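Mycosin-1 (Mycobacterium smegmatis, PDB 4KB5) is a subtilisin-like serine protease that cleaves the substrate EspB and may regulate ESX-1 (type VII) secretion and virulence. Local coordinates at residues A[166-171]-A[199-203]. Numbering follows the deposited sequence.
Sequences VVHAAN and AINYA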
loop_
_atom_site.group_PDB
_atom_site.type_symbol
_atom_site.label_atom_id
_atom_site.label_comp_id
_atom_site.label_asym_id
_atom_site.label_seq_id
_atom_site.Cartn_x
_atom_site.Cartn_y
_atom_site.Cartn_z
ATOM N N VAL A 166 3.474 -3.880 11.426
ATOM C CA VAL A 166 4.709 -3.889 10.639
ATOM C C VAL A 166 5.796 -4.734 11.308
ATOM O O VAL A 166 6.457 -5.555 10.648
ATOM C CB VAL A 166 5.217 -2.443 10.363
ATOM C CG1 VAL A 166 6.577 -2.449 9.670
ATOM C CG2 VAL A 166 4.210 -1.685 9.518
ATOM N N VAL A 167 5.988 -4.548 12.614
ATOM C CA VAL A 167 6.953 -5.381 13.356
ATOM C C VAL A 167 6.565 -6.853 13.228
ATOM O O VAL A 167 7.407 -7.718 12.946
ATOM C CB VAL A 167 7.033 -4.980 14.856
ATOM C CG1 VAL A 167 7.793 -6.035 15.667
ATOM C CG2 VAL A 167 7.669 -3.603 15.011
ATOM N N HIS A 168 5.279 -7.121 13.423
ATOM C CA HIS A 168 4.741 -8.486 13.356
ATOM C C HIS A 168 4.956 -9.134 12.004
ATOM O O HIS A 168 5.463 -10.263 11.911
ATOM C CB HIS A 168 3.257 -8.467 13.706
ATOM C CG HIS A 168 2.718 -9.817 14.122
ATOM N ND1 HIS A 168 1.687 -10.415 13.492
ATOM C CD2 HIS A 168 3.123 -10.689 15.124
ATOM C CE1 HIS A 168 1.433 -11.602 14.077
ATOM N NE2 HIS A 168 2.316 -11.771 15.073
ATOM N N ALA A 169 4.608 -8.411 10.934
ATOM C CA ALA A 169 4.781 -8.925 9.570
ATOM C C ALA A 169 6.237 -9.247 9.307
ATOM O O ALA A 169 6.574 -10.317 8.764
ATOM C CB ALA A 169 4.257 -7.915 8.555
ATOM N N ALA A 170 7.114 -8.331 9.716
ATOM C CA ALA A 170 8.553 -8.534 9.537
ATOM C C ALA A 170 9.037 -9.765 10.301
ATOM O O ALA A 170 9.778 -10.593 9.762
ATOM C CB ALA A 170 9.334 -7.286 9.960
ATOM N N ASN A 171 8.603 -9.900 11.546
ATOM C CA ASN A 171 8.978 -11.070 12.354
ATOM C C ASN A 171 8.375 -12.355 11.823
ATOM O O ASN A 171 8.969 -13.426 11.975
ATOM C CB ASN A 171 8.649 -10.863 13.832
ATOM C CG ASN A 171 9.555 -9.828 14.486
ATOM O OD1 ASN A 171 10.671 -9.585 14.019
ATOM N ND2 ASN A 171 9.082 -9.218 15.572
ATOM N N ALA A 199 9.199 1.191 13.699
ATOM C CA ALA A 199 8.786 -0.122 13.166
ATOM C C ALA A 199 9.211 -0.286 11.685
ATOM O O ALA A 199 9.712 -1.341 11.270
ATOM C CB ALA A 199 7.275 -0.296 13.321
ATOM N N ILE A 200 9.029 0.772 10.905
ATOM C CA ILE A 200 9.455 0.773 9.493
ATOM C C ILE A 200 10.968 0.546 9.339
ATOM O O ILE A 200 11.410 -0.342 8.592
ATOM C CB ILE A 200 8.940 2.027 8.778
ATOM C CG1 ILE A 200 7.411 1.939 8.672
ATOM C CG2 ILE A 200 9.576 2.178 7.401
ATOM C CD1 ILE A 200 6.723 3.239 8.332
ATOM N N ASN A 201 11.755 1.309 10.091
ATOM C CA ASN A 201 13.208 1.141 10.106
ATOM C C ASN A 201 13.596 -0.266 10.518
ATOM O O ASN A 201 14.473 -0.884 9.910
ATOM C CB ASN A 201 13.847 2.162 11.056
ATOM C CG ASN A 201 15.358 2.020 11.126
ATOM O OD1 ASN A 201 16.079 2.412 10.205
ATOM N ND2 ASN A 201 15.842 1.428 12.212
ATOM N N TYR A 202 12.929 -0.783 11.551
ATOM C CA TYR A 202 13.127 -2.169 11.962
ATOM C C TYR A 202 12.832 -3.173 10.833
ATOM O O TYR A 202 13.660 -4.027 10.501
ATOM C CB TYR A 202 12.273 -2.492 13.211
ATOM C CG TYR A 202 12.353 -3.947 13.614
ATOM C CD1 TYR A 202 13.499 -4.462 14.234
ATOM C CD2 TYR A 202 11.293 -4.819 13.354
ATOM C CE1 TYR A 202 13.580 -5.809 14.588
ATOM C CE2 TYR A 202 11.360 -6.159 13.710
ATOM C CZ TYR A 202 12.500 -6.650 14.326
ATOM O OH TYR A 202 12.557 -7.986 14.663
ATOM N N ALA A 203 11.644 -3.076 10.248
ATOM C CA ALA A 203 11.254 -4.006 9.179
ATOM C C ALA A 203 12.170 -3.894 7.938
ATOM O O ALA A 203 12.552 -4.912 7.340
ATOM C CB ALA A 203 9.793 -3.785 8.803
#
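Two neighbouring helices of the subtilisin-like alpha/beta fold pack here, 154-171 and 194-206, which precede the parallel strands 176-179 and 210-214. The segments 166-171 and 199-203 run almost parallel: their axes are 10° from parallel and come within 8.9 Å. Small residues permit this spacing: the CA atoms of Ala170 and Ala203 are 5.3 Å apart, and Ala170 CB touches Ala203 CB at 3.7 Å. Val166 fills the side facing the sheet. Val166 CG1 lies 3.6 Å from Ala203 CB and 3.7 Å from Ala199 O. Val166 rests on Ile179 and Ile211, and Ala203 also touches Ile211, so both helices lie against the sheet. Val167 CG2 packs against Ala199 CB at 3.7 Å. Tyr202 has the largest area covered. Its t rotamer carries the ring across to helix 154-171, where Tyr202 CE2 lies 4.1 Å from Val167 CG1. Asn171 ND2 is hydrogen-bonded to Asp15 OD2 in the N-terminal region, while Tyr202 OH donates a 2.6 Å hydrogen bond to Asn171 OD1.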